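PDB 7D7P: phosphodiesterase from Salpingoeca rosetta, which belongs to the metal-dependent phosphodiesterases of the HD superfamily, whose wholly helical fold here holds zinc and magnesium ions. Local coordinates for residues A[41-46]-A[122-127]; A[136-141]-A[207-212]; A[311-316]-A[347-352]; A[319-324]-A[340-345]. One frame throughout, in Å; residues are numbered along the deposited sequence.

Contact 1 of 4, residues A[41-46]-A[122-127]; sequences MDAEKL and LLTSVA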
loop_
_atom_site.group_PDB
_atom_site.type_symbol
_atom_site.label_atom_id
_atom_site.label_comp_id
_atom_site.label_asym_id
_atom_site.label_seq_id
_atom_site.Cartn_x
_atom_site.Cartn_y
_atom_site.Cartn_z
ATOM N N MET A 41 32.825 -15.422 -13.751
ATOM C CA MET A 41 31.484 -15.981 -13.680
ATOM C C MET A 41 30.795 -15.839 -15.027
ATOM O O MET A 41 30.891 -14.793 -15.676
ATOM C CB MET A 41 30.629 -15.290 -12.606
ATOM C CG MET A 41 31.215 -15.303 -11.206
ATOM S SD MET A 41 30.602 -13.941 -10.191
ATOM C CE MET A 41 28.849 -14.306 -10.127
ATOM N N ASP A 42 30.104 -16.897 -15.442
ATOM C CA ASP A 42 29.154 -16.843 -16.548
ATOM C C ASP A 42 27.793 -17.226 -15.986
ATOM O O ASP A 42 27.575 -18.384 -15.609
ATOM C CB ASP A 42 29.557 -17.766 -17.695
ATOM C CG ASP A 42 28.589 -17.692 -18.860
ATOM O OD1 ASP A 42 28.523 -16.626 -19.510
ATOM O OD2 ASP A 42 27.890 -18.693 -19.121
ATOM N N ALA A 43 26.881 -16.249 -15.939
ATOM C CA ALA A 43 25.616 -16.428 -15.234
ATOM C C ALA A 43 24.799 -17.584 -15.794
ATOM O O ALA A 43 24.096 -18.266 -15.039
ATOM C CB ALA A 43 24.803 -15.135 -15.288
ATOM N N GLU A 44 24.874 -17.825 -17.104
ATOM C CA GLU A 44 23.986 -18.809 -17.715
ATOM C C GLU A 44 24.424 -20.230 -17.393
ATOM O O GLU A 44 23.583 -21.117 -17.207
ATOM C CB GLU A 44 23.916 -18.583 -19.222
ATOM C CG GLU A 44 23.405 -17.203 -19.582
ATOM C CD GLU A 44 22.799 -17.144 -20.964
ATOM O OE1 GLU A 44 22.650 -18.206 -21.605
ATOM O OE2 GLU A 44 22.444 -16.028 -21.401
ATOM N N LYS A 45 25.735 -20.467 -17.326
ATOM C CA LYS A 45 26.222 -21.753 -16.840
ATOM C C LYS A 45 25.826 -21.967 -15.385
ATOM O O LYS A 45 25.398 -23.064 -15.006
ATOM C CB LYS A 45 27.739 -21.834 -17.005
ATOM N N LEU A 46 25.947 -20.922 -14.561
ATOM C CA LEU A 46 25.574 -21.032 -13.154
ATOM C C LEU A 46 24.078 -21.272 -12.992
ATOM O O LEU A 46 23.660 -22.088 -12.161
ATOM C CB LEU A 46 25.998 -19.768 -12.404
ATOM C CG LEU A 46 27.503 -19.522 -12.282
ATOM C CD1 LEU A 46 27.799 -18.079 -11.889
ATOM C CD2 LEU A 46 28.110 -20.487 -11.282
ATOM N N LEU A 122 21.249 -13.713 -6.188
ATOM C CA LEU A 122 21.206 -12.309 -6.586
ATOM C C LEU A 122 22.468 -11.900 -7.337
ATOM O O LEU A 122 22.390 -11.193 -8.348
ATOM C CB LEU A 122 21.003 -11.425 -5.354
ATOM C CG LEU A 122 19.624 -11.487 -4.691
ATOM C CD1 LEU A 122 19.668 -10.868 -3.303
ATOM C CD2 LEU A 122 18.584 -10.791 -5.554
ATOM N N LEU A 123 23.639 -12.331 -6.858
ATOM C CA LEU A 123 24.886 -11.950 -7.514
ATOM C C LEU A 123 25.007 -12.595 -8.888
ATOM O O LEU A 123 25.503 -11.971 -9.832
ATOM C CB LEU A 123 26.083 -12.332 -6.642
ATOM C CG LEU A 123 26.226 -11.639 -5.287
ATOM C CD1 LEU A 123 27.462 -12.159 -4.571
ATOM C CD2 LEU A 123 26.280 -10.123 -5.441
ATOM N N THR A 124 24.565 -13.848 -9.016
ATOM C CA THR A 124 24.577 -14.506 -10.316
ATOM C C THR A 124 23.671 -13.787 -11.307
ATOM O O THR A 124 23.970 -13.744 -12.506
ATOM C CB THR A 124 24.153 -15.969 -10.166
ATOM O OG1 THR A 124 25.023 -16.625 -9.234
ATOM C CG2 THR A 124 24.216 -16.694 -11.501
ATOM N N SER A 125 22.581 -13.191 -10.823
ATOM C CA SER A 125 21.606 -12.578 -11.717
ATOM C C SER A 125 22.060 -11.213 -12.229
ATOM O O SER A 125 21.803 -10.878 -13.390
ATOM C CB SER A 125 20.252 -12.459 -11.013
ATOM O OG SER A 125 19.795 -13.725 -10.571
ATOM N N VAL A 126 22.708 -10.406 -11.390
ATOM C CA VAL A 126 22.948 -9.004 -11.752
ATOM C C VAL A 126 24.399 -8.567 -11.613
ATOM O O VAL A 126 24.758 -7.502 -12.148
ATOM C CB VAL A 126 22.036 -8.067 -10.928
ATOM C CG1 VAL A 126 20.572 -8.429 -11.110
ATOM C CG2 VAL A 126 22.428 -8.096 -9.458
ATOM N N ALA A 127 25.277 -9.296 -10.926
ATOM C CA ALA A 127 26.589 -8.768 -10.567
ATOM C C ALA A 127 27.750 -9.408 -11.318
ATOM O O ALA A 127 28.900 -9.035 -11.070
ATOM C CB ALA A 127 26.823 -8.917 -9.059
#
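A43 sets its methyl against the backbone of T124, with A43 CB only 3.2 Å from T124 O. This is a helix-to-helix contact of the all-helical phosphodiesterase fold: the short helix 43-47, near the start of the modelled chain, lies against the last turns of helix 109-126. One turn on, L46 crosses T124 obliquely. Its CB meets T124 CG2 at 3.7 Å, and L46 CD1 lies 3.9 Å from that same methyl, which is therefore gripped from two points along one leucine. M41, just ahead of the short helix, reaches past T124 until its CE comes within 4.1 Å of L123 O; a bend about its last torsion (chi3 62°) puts CE there.

The second shell shows how the two branches of T124 divide their work. OG1 of T124 is hydrogen-bonded to the carbonyl of Y120, one turn back in its own helix, and CG2 lies anti to the backbone N, where it meets L46. The polar branch is satisfied within the helix while the apolar one does the packing. On the other segment D42 is the N-cap of helix 43-47, and its OD2 accepts a weak bond from K45 N, 3.3 Å away at an N-H...O angle of 155°.

Contact 2 of 4, residues A[136-141]-A[207-212]; sequences LLAMLI and RAVIIN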
loop_
_atom_site.group_PDB
_atom_site.type_symbol
_atom_site.label_atom_id
_atom_site.label_comp_id
_atom_site.label_asym_id
_atom_site.label_seq_id
_atom_site.Cartn_x
_atom_site.Cartn_y
_atom_site.Cartn_z
ATOM N N LEU A 136 33.420 -11.131 -4.353
ATOM C CA LEU A 136 32.525 -12.282 -4.395
ATOM C C LEU A 136 32.757 -13.197 -3.200
ATOM O O LEU A 136 31.804 -13.619 -2.534
ATOM C CB LEU A 136 32.715 -13.049 -5.705
ATOM C CG LEU A 136 31.879 -14.318 -5.875
ATOM C CD1 LEU A 136 30.391 -13.993 -5.859
ATOM C CD2 LEU A 136 32.264 -15.046 -7.159
ATOM N N LEU A 137 34.023 -13.516 -2.916
ATOM C CA LEU A 137 34.343 -14.304 -1.730
ATOM C C LEU A 137 33.882 -13.598 -0.462
ATOM O O LEU A 137 33.381 -14.241 0.468
ATOM C CB LEU A 137 35.846 -14.580 -1.675
ATOM C CG LEU A 137 36.392 -15.270 -0.423
ATOM C CD1 LEU A 137 35.832 -16.680 -0.294
ATOM C CD2 LEU A 137 37.916 -15.291 -0.440
ATOM N N ALA A 138 34.032 -12.271 -0.410
ATOM C CA ALA A 138 33.603 -11.519 0.765
ATOM C C ALA A 138 32.091 -11.573 0.954
ATOM O O ALA A 138 31.612 -11.598 2.094
ATOM C CB ALA A 138 34.064 -10.065 0.659
ATOM N N MET A 139 31.325 -11.585 -0.139
ATOM C CA MET A 139 29.872 -11.622 -0.009
ATOM C C MET A 139 29.397 -12.966 0.527
ATOM O O MET A 139 28.419 -13.028 1.281
ATOM C CB MET A 139 29.217 -11.312 -1.354
ATOM C CG MET A 139 29.408 -9.870 -1.807
ATOM S SD MET A 139 28.747 -8.684 -0.618
ATOM C CE MET A 139 26.991 -8.998 -0.797
ATOM N N LEU A 140 30.078 -14.054 0.153
ATOM C CA LEU A 140 29.712 -15.371 0.669
ATOM C C LEU A 140 29.979 -15.472 2.166
ATOM O O LEU A 140 29.152 -16.004 2.915
ATOM C CB LEU A 140 30.472 -16.465 -0.084
ATOM C CG LEU A 140 30.282 -16.537 -1.602
ATOM C CD1 LEU A 140 30.911 -17.809 -2.168
ATOM C CD2 LEU A 140 28.811 -16.451 -1.971
ATOM N N ILE A 141 31.131 -14.970 2.618
ATOM C CA ILE A 141 31.455 -15.008 4.042
ATOM C C ILE A 141 30.516 -14.102 4.829
ATOM O O ILE A 141 30.013 -14.483 5.893
ATOM C CB ILE A 141 32.930 -14.622 4.263
ATOM C CG1 ILE A 141 33.857 -15.640 3.594
ATOM C CG2 ILE A 141 33.239 -14.503 5.751
ATOM C CD1 ILE A 141 35.317 -15.224 3.586
ATOM N N ARG A 207 37.816 -7.264 3.893
ATOM C CA ARG A 207 37.389 -6.841 5.224
ATOM C C ARG A 207 36.441 -5.651 5.144
ATOM O O ARG A 207 35.429 -5.605 5.852
ATOM C CB ARG A 207 38.613 -6.506 6.080
ATOM C CG ARG A 207 38.295 -5.952 7.460
ATOM C CD ARG A 207 39.467 -6.160 8.416
ATOM N NE ARG A 207 39.310 -5.428 9.672
ATOM C CZ ARG A 207 38.574 -5.847 10.699
ATOM N NH1 ARG A 207 37.918 -6.997 10.624
ATOM N NH2 ARG A 207 38.490 -5.113 11.801
ATOM N N ALA A 208 36.747 -4.682 4.276
ATOM C CA ALA A 208 35.879 -3.518 4.127
ATOM C C ALA A 208 34.504 -3.913 3.601
ATOM O O ALA A 208 33.486 -3.358 4.030
ATOM C CB ALA A 208 36.533 -2.492 3.204
ATOM N N VAL A 209 34.456 -4.870 2.672
ATOM C CA VAL A 209 33.180 -5.296 2.107
ATOM C C VAL A 209 32.341 -6.016 3.156
ATOM O O VAL A 209 31.134 -5.777 3.273
ATOM C CB VAL A 209 33.415 -6.175 0.864
ATOM C CG1 VAL A 209 32.137 -6.896 0.470
ATOM C CG2 VAL A 209 33.927 -5.331 -0.295
ATOM N N ILE A 210 32.964 -6.901 3.939
ATOM C CA ILE A 210 32.230 -7.656 4.951
ATOM C C ILE A 210 31.682 -6.721 6.024
ATOM O O ILE A 210 30.519 -6.831 6.427
ATOM C CB ILE A 210 33.127 -8.749 5.560
ATOM C CG1 ILE A 210 33.387 -9.859 4.539
ATOM C CG2 ILE A 210 32.495 -9.314 6.828
ATOM C CD1 ILE A 210 34.454 -10.847 4.968
ATOM N N ILE A 211 32.513 -5.789 6.501
ATOM C CA ILE A 211 32.078 -4.867 7.548
ATOM C C ILE A 211 30.907 -4.022 7.061
ATOM O O ILE A 211 29.861 -3.937 7.720
ATOM C CB ILE A 211 33.251 -3.986 8.014
ATOM C CG1 ILE A 211 34.265 -4.812 8.812
ATOM C CG2 ILE A 211 32.739 -2.810 8.847
ATOM C CD1 ILE A 211 35.580 -4.087 9.067
ATOM N N ASN A 212 31.059 -3.393 5.892
ATOM C CA ASN A 212 30.027 -2.487 5.399
ATOM C C ASN A 212 28.727 -3.226 5.110
ATOM O O ASN A 212 27.639 -2.709 5.387
ATOM C CB ASN A 212 30.515 -1.758 4.146
ATOM C CG ASN A 212 29.518 -0.725 3.647
ATOM O OD1 ASN A 212 28.733 -0.989 2.735
ATOM N ND2 ASN A 212 29.545 0.460 4.247
#
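A138 and V209 meet methyl to methyl, A138 CB lying 3.7 Å from V209 CG1, and the side-chain packing around this pair is apolar throughout. The same alanine CB also touches I210 CG1 at 3.9 Å, so one small side chain sits against two branched neighbours of the facing helix. M139 joins through sulphur: although its CB points away from the other helix, the chain bends at chi2 (-59°), which places SD 4.0 Å from V209 CG1, the two side chains crossing at about a right angle. I141 offers its short branch, CG2, to the end of the longer branch of I210, CD1, at 3.9 Å.

A second kind of contact joins side chain to backbone. I210 CG1 passes 3.5 Å from A138 O.

These residues join helices 133-145 and 200-215 of the phosphodiesterase domain, whose local axes run in roughly the same direction, 37° apart, and approach to 8.8 Å. L252 and L256 of helix 245-260 pack on M139. The zinc ion lies about 13 Å from the M139 side chain. With aliphatic carbon, one thioether sulphur and a carbonyl oxygen met by carbon, the interface depends on the fit of shapes rather than on directional bonds.

Contact 3 of 4, residues A[311-316]-A[347-352]; sequences GEIGFI and EWKAIA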
loop_
_atom_site.group_PDB
_atom_site.type_symbol
_atom_site.label_atom_id
_atom_site.label_comp_id
_atom_site.label_asym_id
_atom_site.label_seq_id
_atom_site.Cartn_x
_atom_site.Cartn_y
_atom_site.Cartn_z
ATOM N N GLY A 311 0.629 -8.094 10.338
ATOM C CA GLY A 311 1.998 -7.604 10.358
ATOM C C GLY A 311 2.703 -7.785 9.026
ATOM O O GLY A 311 3.498 -6.934 8.614
ATOM N N GLU A 312 2.422 -8.889 8.332
ATOM C CA GLU A 312 3.056 -9.136 7.041
ATOM C C GLU A 312 2.551 -8.165 5.980
ATOM O O GLU A 312 3.328 -7.703 5.135
ATOM C CB GLU A 312 2.810 -10.579 6.600
ATOM C CG GLU A 312 3.729 -11.594 7.254
ATOM C CD GLU A 312 5.180 -11.394 6.866
ATOM O OE1 GLU A 312 5.998 -11.107 7.764
ATOM O OE2 GLU A 312 5.502 -11.521 5.665
ATOM N N ILE A 313 1.255 -7.850 6.003
ATOM C CA ILE A 313 0.696 -6.911 5.032
ATOM C C ILE A 313 1.354 -5.545 5.177
ATOM O O ILE A 313 1.738 -4.912 4.187
ATOM C CB ILE A 313 -0.832 -6.821 5.188
ATOM C CG1 ILE A 313 -1.486 -8.155 4.829
ATOM C CG2 ILE A 313 -1.391 -5.701 4.324
ATOM C CD1 ILE A 313 -2.898 -8.293 5.346
ATOM N N GLY A 314 1.496 -5.071 6.417
ATOM C CA GLY A 314 2.139 -3.783 6.633
ATOM C C GLY A 314 3.617 -3.801 6.288
ATOM O O GLY A 314 4.136 -2.848 5.702
ATOM N N PHE A 315 4.311 -4.884 6.644
ATOM C CA PHE A 315 5.739 -4.975 6.355
ATOM C C PHE A 315 5.996 -5.038 4.855
ATOM O O PHE A 315 6.967 -4.456 4.360
ATOM C CB PHE A 315 6.333 -6.196 7.059
ATOM C CG PHE A 315 7.818 -6.337 6.884
ATOM C CD1 PHE A 315 8.682 -5.366 7.364
ATOM C CD2 PHE A 315 8.349 -7.447 6.248
ATOM C CE1 PHE A 315 10.051 -5.497 7.208
ATOM C CE2 PHE A 315 9.718 -7.585 6.091
ATOM C CZ PHE A 315 10.570 -6.608 6.568
ATOM N N ILE A 316 5.130 -5.728 4.114
ATOM C CA ILE A 316 5.301 -5.820 2.669
ATOM C C ILE A 316 4.917 -4.505 1.997
ATOM O O ILE A 316 5.613 -4.030 1.093
ATOM C CB ILE A 316 4.489 -7.005 2.118
ATOM C CG1 ILE A 316 5.132 -8.330 2.534
ATOM C CG2 ILE A 316 4.360 -6.916 0.607
ATOM C CD1 ILE A 316 4.259 -9.538 2.283
ATOM N N GLU A 347 -2.101 -13.300 -0.616
ATOM C CA GLU A 347 -2.435 -14.414 0.264
ATOM C C GLU A 347 -2.641 -13.943 1.698
ATOM O O GLU A 347 -3.606 -14.349 2.358
ATOM C CB GLU A 347 -1.342 -15.481 0.197
ATOM C CG GLU A 347 -1.827 -16.881 0.524
ATOM C CD GLU A 347 -2.574 -17.519 -0.630
ATOM O OE1 GLU A 347 -1.951 -17.751 -1.690
ATOM O OE2 GLU A 347 -3.785 -17.785 -0.479
ATOM N N TRP A 348 -1.748 -13.086 2.200
ATOM C CA TRP A 348 -1.903 -12.575 3.559
ATOM C C TRP A 348 -3.190 -11.771 3.702
ATOM O O TRP A 348 -3.853 -11.826 4.745
ATOM C CB TRP A 348 -0.694 -11.721 3.943
ATOM C CG TRP A 348 0.573 -12.504 4.176
ATOM C CD1 TRP A 348 1.729 -12.427 3.452
ATOM C CD2 TRP A 348 0.811 -13.471 5.208
ATOM N NE1 TRP A 348 2.670 -13.288 3.967
ATOM C CE2 TRP A 348 2.131 -13.939 5.045
ATOM C CE3 TRP A 348 0.036 -13.988 6.250
ATOM C CZ2 TRP A 348 2.693 -14.900 5.886
ATOM C CZ3 TRP A 348 0.597 -14.939 7.087
ATOM C CH2 TRP A 348 1.913 -15.385 6.898
ATOM N N LYS A 349 -3.563 -11.020 2.661
ATOM C CA LYS A 349 -4.794 -10.239 2.713
ATOM C C LYS A 349 -6.029 -11.130 2.722
ATOM O O LYS A 349 -7.045 -10.772 3.328
ATOM C CB LYS A 349 -4.847 -9.263 1.536
ATOM C CG LYS A 349 -3.848 -8.118 1.643
ATOM C CD LYS A 349 -3.911 -7.203 0.432
ATOM C CE LYS A 349 -5.256 -6.504 0.333
ATOM N NZ LYS A 349 -5.314 -5.588 -0.838
ATOM N N ALA A 350 -5.966 -12.290 2.062
ATOM C CA ALA A 350 -7.075 -13.235 2.132
ATOM C C ALA A 350 -7.234 -13.792 3.542
ATOM O O ALA A 350 -8.360 -13.986 4.017
ATOM C CB ALA A 350 -6.868 -14.366 1.127
ATOM N N ILE A 351 -6.117 -14.052 4.227
ATOM C CA ILE A 351 -6.181 -14.542 5.600
ATOM C C ILE A 351 -6.726 -13.464 6.529
ATOM O O ILE A 351 -7.566 -13.739 7.396
ATOM C CB ILE A 351 -4.794 -15.031 6.057
ATOM C CG1 ILE A 351 -4.331 -16.198 5.184
ATOM C CG2 ILE A 351 -4.817 -15.424 7.531
ATOM C CD1 ILE A 351 -2.898 -16.612 5.431
ATOM N N ALA A 352 -6.256 -12.224 6.367
ATOM C CA ALA A 352 -6.727 -11.137 7.220
ATOM C C ALA A 352 -8.206 -10.848 6.984
ATOM O O ALA A 352 -8.941 -10.532 7.928
ATOM C CB ALA A 352 -5.889 -9.882 6.981
#
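E312 lays its CB and CG over one face of W348, and the contact is a CH-pi one made by aliphatic carbons rather than by charge. CB of E312 stands 3.6 Å from the centroid of the five-membered ring of W348, just 1° off the ring normal. The next carbon continues over the same face toward the six-membered ring, with E312 CG 3.6 Å from W348 CE2. A bend at chi2 (-65°) places CD; the carboxylate plane is 56° from that of the indole.

Apolar packing is carried by I313, which runs its longer branch between neighbours one turn apart on the facing helix. Its CG1 meets W348 CB at 3.8 Å; its CD1 touches A352 CB, also at 3.8 Å, and approaches W348 O to 3.7 Å. K349 crosses I313 at about a right angle, offering CG to I313 CD1 before its chain leads away from the contact. I316 crosses W348 at about a right angle, CD1 to CD1, at 4.0 Å.

Two polar atoms, W348 NE1 and E312 OE2, turn to N271 of helix 268-291: its OD1 accepts from W348 NE1, and its ND2 gives a weak bond to E312 OE2. F268 meets the indole edge-to-face.

These contacts join helices 305-330 and 336-359, which here run roughly antiparallel at the C-terminal end of the fold. The chemistry is divided within single residues: E312 and W348 each spend carbon on the helix pair and a polar atom on N271, so one asparagine of a third helix is bonded to both partners of the CH-pi contact.

Contact 4 of 4, residues A[319-324]-A[340-345]; sequences VVKPWH and TIDANL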
loop_
_atom_site.group_PDB
_atom_site.type_symbol
_atom_site.label_atom_id
_atom_site.label_comp_id
_atom_site.label_asym_id
_atom_site.label_seq_id
_atom_site.Cartn_x
_atom_site.Cartn_y
_atom_site.Cartn_z
ATOM N N VAL A 319 7.644 -1.619 3.425
ATOM C CA VAL A 319 9.084 -1.851 3.511
ATOM C C VAL A 319 9.584 -2.661 2.319
ATOM O O VAL A 319 10.485 -2.224 1.596
ATOM C CB VAL A 319 9.458 -2.548 4.832
ATOM C CG1 VAL A 319 10.955 -2.811 4.882
ATOM C CG2 VAL A 319 9.021 -1.708 6.023
ATOM N N VAL A 320 9.009 -3.844 2.103
ATOM C CA VAL A 320 9.544 -4.757 1.097
ATOM C C VAL A 320 9.179 -4.296 -0.308
ATOM O O VAL A 320 10.041 -4.214 -1.190
ATOM C CB VAL A 320 9.061 -6.195 1.362
ATOM C CG1 VAL A 320 9.674 -7.153 0.345
ATOM C CG2 VAL A 320 9.417 -6.619 2.775
ATOM N N LYS A 321 7.899 -4.004 -0.541
ATOM C CA LYS A 321 7.471 -3.610 -1.886
ATOM C C LYS A 321 8.128 -2.323 -2.360
ATOM O O LYS A 321 8.634 -2.303 -3.500
ATOM C CB LYS A 321 5.941 -3.512 -1.936
ATOM C CG LYS A 321 5.361 -3.424 -3.336
ATOM C CD LYS A 321 3.868 -3.729 -3.314
ATOM C CE LYS A 321 3.279 -3.760 -4.713
ATOM N NZ LYS A 321 1.898 -4.319 -4.709
ATOM N N PRO A 322 8.166 -1.228 -1.591
ATOM C CA PRO A 322 8.888 -0.040 -2.072
ATOM C C PRO A 322 10.369 -0.291 -2.281
ATOM O O PRO A 322 10.976 0.335 -3.160
ATOM C CB PRO A 322 8.641 1.001 -0.970
ATOM C CG PRO A 322 7.416 0.531 -0.266
ATOM C CD PRO A 322 7.497 -0.963 -0.301
ATOM N N TRP A 323 10.970 -1.190 -1.498
ATOM C CA TRP A 323 12.379 -1.519 -1.692
ATOM C C TRP A 323 12.603 -2.183 -3.045
ATOM O O TRP A 323 13.468 -1.759 -3.821
ATOM C CB TRP A 323 12.865 -2.424 -0.557
ATOM C CG TRP A 323 14.288 -2.889 -0.708
ATOM C CD1 TRP A 323 14.713 -4.072 -1.242
ATOM C CD2 TRP A 323 15.472 -2.181 -0.316
ATOM N NE1 TRP A 323 16.085 -4.143 -1.208
ATOM C CE2 TRP A 323 16.575 -2.995 -0.642
ATOM C CE3 TRP A 323 15.704 -0.937 0.282
ATOM C CZ2 TRP A 323 17.890 -2.606 -0.393
ATOM C CZ3 TRP A 323 17.011 -0.553 0.527
ATOM C CH2 TRP A 323 18.087 -1.385 0.188
ATOM N N HIS A 324 11.820 -3.221 -3.348
ATOM C CA HIS A 324 12.011 -3.968 -4.586
ATOM C C HIS A 324 11.541 -3.197 -5.812
ATOM O O HIS A 324 11.998 -3.493 -6.923
ATOM C CB HIS A 324 11.294 -5.314 -4.501
ATOM C CG HIS A 324 12.076 -6.363 -3.774
ATOM N ND1 HIS A 324 12.829 -7.317 -4.426
ATOM C CD2 HIS A 324 12.230 -6.606 -2.450
ATOM C CE1 HIS A 324 13.408 -8.103 -3.537
ATOM N NE2 HIS A 324 13.061 -7.693 -2.329
ATOM N N THR A 340 6.273 -12.257 -7.086
ATOM C CA THR A 340 6.255 -13.119 -5.908
ATOM C C THR A 340 5.771 -12.355 -4.682
ATOM O O THR A 340 4.964 -12.870 -3.899
ATOM C CB THR A 340 7.646 -13.703 -5.658
ATOM O OG1 THR A 340 8.060 -14.469 -6.797
ATOM C CG2 THR A 340 7.634 -14.600 -4.430
ATOM N N ILE A 341 6.249 -11.123 -4.505
ATOM C CA ILE A 341 5.816 -10.301 -3.378
ATOM C C ILE A 341 4.311 -10.064 -3.435
ATOM O O ILE A 341 3.618 -10.138 -2.414
ATOM C CB ILE A 341 6.608 -8.979 -3.359
ATOM C CG1 ILE A 341 8.055 -9.229 -2.923
ATOM C CG2 ILE A 341 5.941 -7.957 -2.452
ATOM C CD1 ILE A 341 9.007 -8.119 -3.300
ATOM N N ASP A 342 3.778 -9.797 -4.631
ATOM C CA ASP A 342 2.348 -9.530 -4.760
ATOM C C ASP A 342 1.515 -10.774 -4.468
ATOM O O ASP A 342 0.473 -10.686 -3.808
ATOM C CB ASP A 342 2.040 -8.990 -6.156
ATOM C CG ASP A 342 2.465 -7.544 -6.327
ATOM O OD1 ASP A 342 2.780 -6.893 -5.307
ATOM O OD2 ASP A 342 2.492 -7.059 -7.478
ATOM N N ALA A 343 1.955 -11.939 -4.950
ATOM C CA ALA A 343 1.225 -13.173 -4.672
ATOM C C ALA A 343 1.160 -13.450 -3.174
ATOM O O ALA A 343 0.105 -13.832 -2.652
ATOM C CB ALA A 343 1.871 -14.346 -5.410
ATOM N N ASN A 344 2.276 -13.260 -2.465
ATOM C CA ASN A 344 2.265 -13.428 -1.014
ATOM C C ASN A 344 1.409 -12.361 -0.342
ATOM O O ASN A 344 0.673 -12.655 0.607
ATOM C CB ASN A 344 3.692 -13.388 -0.467
ATOM C CG ASN A 344 4.506 -14.606 -0.864
ATOM O OD1 ASN A 344 3.965 -15.696 -1.049
ATOM N ND2 ASN A 344 5.817 -14.428 -0.986
ATOM N N LEU A 345 1.495 -11.115 -0.817
ATOM C CA LEU A 345 0.665 -10.053 -0.260
ATOM C C LEU A 345 -0.818 -10.361 -0.430
ATOM O O LEU A 345 -1.614 -10.152 0.493
ATOM C CB LEU A 345 1.015 -8.717 -0.916
ATOM C CG LEU A 345 0.214 -7.501 -0.448
ATOM C CD1 LEU A 345 0.378 -7.290 1.051
ATOM C CD2 LEU A 345 0.635 -6.260 -1.221
#
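I341 drives its terminal methyl over one face of H324, and this is where the two segments pack tightly. I341 CD1 lies 3.8 Å from the centroid of the imidazole, 24° off the ring normal, a CH-pi contact displaced toward CG, which is 3.6 Å from that methyl. V320 CG1 comes to the same I341 CD1 at 3.8 Å, so the methyl touches a valine and a ring one turn apart, on two adjacent sides. At its edge, in plane, the imidazole meets the carbonyl oxygen of V320. I265 packs on both H324 and I341.

The segments belong to helices 305-330 and 336-359, successive and antiparallel as in a helical hairpin. Here their axes stay 10.8 Å apart at 161°, and the first helix is kinked at P322, whose nitrogen can give no backbone bond to the preceding turn.

On the partly exposed side the helices are bridged by charge. K321, extended beyond CG, reaches over to form a salt bridge, NZ to D342 OD1 at 2.8 Å, arriving 37° above the carboxylate plane. L345 CD2 brushes K321 NZ, at 4.2 Å. E287 of the second subunit makes a long, weak ion pair with K321 and lies near the like charge of D342.

In the fold
The four contacts all join helices of one all-helical fold. Contacts 1 and 2 come first along the chain, their centres 18 Å apart, and are linked by the successive helices 109-126 and 133-145: M41 and L123 of contact 1 both pack on L136. Contacts 3 and 4, centred 10 Å apart, share helices 305-330 and 336-359, with contact 4 nested inside the loop that contact 3 closes; I316 CG2 meets I341 CG2 at 3.6 Å. Contact 2 lies across the chain's centre from both. The zinc site (H111, H146, D147 and D260) takes no residue from the four contacts, and contact 4 reaches the second subunit.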